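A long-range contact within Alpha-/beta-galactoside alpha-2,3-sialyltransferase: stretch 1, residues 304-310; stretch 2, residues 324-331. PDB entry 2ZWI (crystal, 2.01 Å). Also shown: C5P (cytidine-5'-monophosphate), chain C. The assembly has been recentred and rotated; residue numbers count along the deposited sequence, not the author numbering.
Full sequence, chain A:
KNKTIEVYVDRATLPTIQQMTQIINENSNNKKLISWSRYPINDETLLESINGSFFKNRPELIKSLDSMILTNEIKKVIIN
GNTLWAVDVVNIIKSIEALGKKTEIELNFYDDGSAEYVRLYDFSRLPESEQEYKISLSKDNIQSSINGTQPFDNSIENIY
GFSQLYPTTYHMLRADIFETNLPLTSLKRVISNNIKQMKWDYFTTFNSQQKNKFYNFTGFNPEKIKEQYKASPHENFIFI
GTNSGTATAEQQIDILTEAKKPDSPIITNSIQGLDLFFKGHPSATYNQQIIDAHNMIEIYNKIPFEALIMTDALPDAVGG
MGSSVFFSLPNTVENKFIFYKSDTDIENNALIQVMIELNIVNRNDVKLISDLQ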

# COMPACT_ATOMS: atom_id res chain seq x y z
N PRO A 304 -4.58 -7.53 6.77
CA PRO A 304 -4.48 -6.80 5.50
C PRO A 304 -4.26 -7.76 4.35
O PRO A 304 -3.46 -8.71 4.47
CB PRO A 304 -3.27 -5.88 5.71
CG PRO A 304 -2.45 -6.56 6.77
CD PRO A 304 -3.45 -7.24 7.68
N PHE A 305 -4.97 -7.55 3.24
CA PHE A 305 -4.90 -8.45 2.10
C PHE A 305 -3.47 -8.66 1.59
O PHE A 305 -3.14 -9.74 1.11
CB PHE A 305 -5.79 -7.99 0.95
CG PHE A 305 -6.18 -9.10 0.01
CD1 PHE A 305 -7.40 -9.75 0.15
CD2 PHE A 305 -5.33 -9.50 -1.02
CE1 PHE A 305 -7.77 -10.78 -0.72
CE2 PHE A 305 -5.68 -10.53 -1.89
CZ PHE A 305 -6.91 -11.17 -1.74
N GLU A 306 -2.62 -7.64 1.69
CA GLU A 306 -1.22 -7.76 1.25
C GLU A 306 -0.42 -8.83 2.03
O GLU A 306 0.55 -9.37 1.50
CB GLU A 306 -0.48 -6.41 1.18
CG GLU A 306 -0.90 -5.31 2.14
CD GLU A 306 -2.26 -4.72 1.80
OE1 GLU A 306 -2.44 -4.08 0.73
OE2 GLU A 306 -3.16 -4.92 2.61
N ALA A 307 -0.84 -9.15 3.25
CA ALA A 307 -0.28 -10.29 3.99
C ALA A 307 -0.60 -11.63 3.30
O ALA A 307 0.26 -12.52 3.24
CB ALA A 307 -0.74 -10.29 5.45
N LEU A 308 -1.81 -11.75 2.76
CA LEU A 308 -2.19 -12.90 1.95
C LEU A 308 -1.33 -12.99 0.69
O LEU A 308 -0.93 -14.08 0.28
CB LEU A 308 -3.67 -12.84 1.52
CG LEU A 308 -4.76 -12.73 2.59
CD1 LEU A 308 -6.15 -12.78 1.96
CD2 LEU A 308 -4.60 -13.81 3.62
N ILE A 309 -1.09 -11.84 0.07
CA ILE A 309 -0.28 -11.81 -1.13
C ILE A 309 1.16 -12.25 -0.82
O ILE A 309 1.71 -13.11 -1.50
CB ILE A 309 -0.28 -10.41 -1.81
CG1 ILE A 309 -1.70 -10.03 -2.25
CG2 ILE A 309 0.66 -10.42 -3.02
CD1 ILE A 309 -1.90 -8.54 -2.53
N MET A 310 1.75 -11.64 0.21
CA MET A 310 3.17 -11.86 0.51
C MET A 310 3.44 -13.32 0.91
O MET A 310 4.50 -13.87 0.57
CB MET A 310 3.67 -10.88 1.59
CG MET A 310 5.19 -10.78 1.67
SD MET A 310 5.95 -10.23 0.12
CE MET A 310 5.83 -8.46 0.27
N SER A 324 -8.02 -0.38 -2.66
CA SER A 324 -6.56 -0.46 -2.82
C SER A 324 -6.05 -1.89 -2.99
O SER A 324 -5.01 -2.10 -3.61
CB SER A 324 -5.84 0.18 -1.64
OG SER A 324 -6.28 1.51 -1.45
N VAL A 325 -6.78 -2.86 -2.44
CA VAL A 325 -6.42 -4.30 -2.55
C VAL A 325 -6.12 -4.73 -3.99
O VAL A 325 -5.13 -5.43 -4.24
CB VAL A 325 -7.54 -5.22 -1.97
CG1 VAL A 325 -7.34 -6.68 -2.40
CG2 VAL A 325 -7.58 -5.12 -0.46
N PHE A 326 -6.96 -4.31 -4.93
CA PHE A 326 -6.80 -4.70 -6.34
C PHE A 326 -5.52 -4.16 -6.99
O PHE A 326 -5.10 -4.70 -8.01
CB PHE A 326 -8.02 -4.28 -7.17
CG PHE A 326 -9.32 -4.94 -6.75
CD1 PHE A 326 -9.67 -6.21 -7.23
CD2 PHE A 326 -10.21 -4.27 -5.91
CE1 PHE A 326 -10.89 -6.81 -6.86
CE2 PHE A 326 -11.42 -4.86 -5.53
CZ PHE A 326 -11.77 -6.13 -6.00
N PHE A 327 -4.91 -3.12 -6.41
CA PHE A 327 -3.66 -2.54 -6.93
C PHE A 327 -2.42 -3.40 -6.64
O PHE A 327 -1.44 -3.35 -7.40
CB PHE A 327 -3.43 -1.13 -6.38
CG PHE A 327 -4.30 -0.08 -7.01
CD1 PHE A 327 -3.83 0.68 -8.09
CD2 PHE A 327 -5.59 0.15 -6.54
CE1 PHE A 327 -4.64 1.65 -8.68
CE2 PHE A 327 -6.41 1.13 -7.13
CZ PHE A 327 -5.93 1.87 -8.19
N SER A 328 -2.44 -4.16 -5.56
CA SER A 328 -1.30 -5.02 -5.21
C SER A 328 -1.53 -6.48 -5.57
O SER A 328 -0.60 -7.30 -5.49
CB SER A 328 -0.95 -4.88 -3.73
OG SER A 328 -2.04 -5.27 -2.91
N LEU A 329 -2.75 -6.81 -5.98
CA LEU A 329 -3.10 -8.17 -6.34
C LEU A 329 -2.32 -8.60 -7.58
O LEU A 329 -2.30 -7.87 -8.57
CB LEU A 329 -4.61 -8.26 -6.61
CG LEU A 329 -5.25 -9.63 -6.70
CD1 LEU A 329 -5.18 -10.34 -5.36
CD2 LEU A 329 -6.68 -9.48 -7.14
N PRO A 330 -1.65 -9.76 -7.52
CA PRO A 330 -0.97 -10.26 -8.73
C PRO A 330 -1.94 -10.47 -9.89
O PRO A 330 -3.09 -10.90 -9.66
CB PRO A 330 -0.37 -11.58 -8.26
CG PRO A 330 -0.21 -11.41 -6.75
CD PRO A 330 -1.43 -10.65 -6.36
N ASN A 331 -1.51 -10.17 -11.11
CA ASN A 331 -2.39 -10.22 -12.29
C ASN A 331 -2.73 -11.64 -12.78
O ASN A 331 -3.52 -11.80 -13.71
CB ASN A 331 -1.86 -9.34 -13.44
CG ASN A 331 -0.49 -9.79 -13.96
OD1 ASN A 331 0.24 -8.99 -14.56
ND2 ASN A 331 -0.14 -11.04 -13.73
O3P C5P C . -10.30 -0.38 0.29
P C5P C . -9.23 0.51 0.80
O1P C5P C . -8.66 1.26 -0.36
O2P C5P C . -9.78 1.31 1.95
O5' C5P C . -8.09 -0.46 1.35
C5' C5P C . -7.01 0.01 2.15
C4' C5P C . -6.32 -1.21 2.75
O4' C5P C . -7.25 -1.98 3.54
C3' C5P C . -5.86 -2.18 1.68
O3' C5P C . -4.57 -1.84 1.18
C2' C5P C . -5.82 -3.50 2.41
O2' C5P C . -4.71 -3.53 3.32
C1' C5P C . -7.02 -3.38 3.33
N1 C5P C . -8.23 -4.07 2.87
C2 C5P C . -8.33 -5.46 3.07
N3 C5P C . -9.45 -6.12 2.71
C4 C5P C . -10.48 -5.47 2.14
C5 C5P C . -10.42 -4.09 1.93
C6 C5P C . -9.26 -3.40 2.31
O2 C5P C . -7.38 -6.09 3.57
N4 C5P C . -11.59 -6.17 1.80

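Residues 305-310 form a helix that packs against a short, weakly bonded helical turn at about 325-328 and the extended segment that follows it. The CA atoms of Phe 305 and Val 325 lie 6.4 Å apart, and both CA(Glu 306)-CA(Ser 328) and CA(Ile 309)-CA(Leu 329) measure 7.0 Å, so the two chains advance in the same general direction. No hydrogen bond joins the stretches; the 314 Å² buried between them, counting both sides, is held mainly by apolar contact.

The first stretch presents Phe 305 and Ile 309, one helical turn apart and linked along the backbone by Ile 309 N to Phe 305 O at 3.1 Å. Both direct their CA-to-CB bonds toward the second stretch, whereas Ala 307, Leu 308 and Met 310 have side chains beyond its reach. Phe 305 adopts the t rotamer (chi1 -157°) with chi2 at 97°, which turns its ring so that one face receives Val 325. The CG1 methyl of Val 325 sits 3.9 Å from the ring centroid and 22° off the ring normal, a CH-pi arrangement in which weakly polarised C-H bonds meet the pi electrons; its closest ring atom is Phe 305 CG, 3.6 Å from Val 325 CG1. Val 325, also t (chi1 165°), lays CG1 over the ring; its CG2 lies 3.7 Å from Phe 305 CB and 3.6 Å from C5P N1, so this methyl meets both the phenylalanine and the cytosine.

Farther around the ring, Phe 305 CE2 meets Leu 329 CD1 at 3.5 Å in an oblique approach. The CA-to-CB bond of Leu 329 points sideways, but its t,p conformation (chi1 -166°, chi2 65°) brings the end of the side chain nearer the helix. Ile 309 takes the m,t conformation, extending CD1 to within 3.3 Å of Ser 328 OG and 4.0 Å of Leu 329 N. Ile 309 also packs on the proline ring, where its CG2 comes closest, 3.9 Å from Pro 330 CD. A single isoleucine thus touches three successive residues, Ser 328, Leu 329 and Pro 330.

The CA-to-CB bond of Ser 328 points toward the first stretch, yet its p rotamer (chi1 60°) lets OG donate a weak hydrogen bond back to Val 325 O at 3.4 Å. Val 325 O also accepts from Ser 328 N at 3.3 Å and, weakly, from Leu 329 N at 3.3 Å. Across the interface, Ser 328 OG and Glu 306 OE1 are 3.9 Å apart, a contact without a hydrogen bond. Glu 306 has chi1 at 31°, between rotamer wells, and bends through chi2 -71° and chi3 -65°; its carboxylate lies beside the nucleotide ribose, where C5P O3' donates to Glu 306 OE1 at 3.1 Å.

Cytidine-5'-monophosphate also bonds to both stretches at their N-terminal ends. Phe 305 N donates to C5P O2 at 2.8 Å, while C5P O1P accepts from Ser 324 N at 2.9 Å and from Ser 324 OG, in the m rotamer, at 2.6 Å.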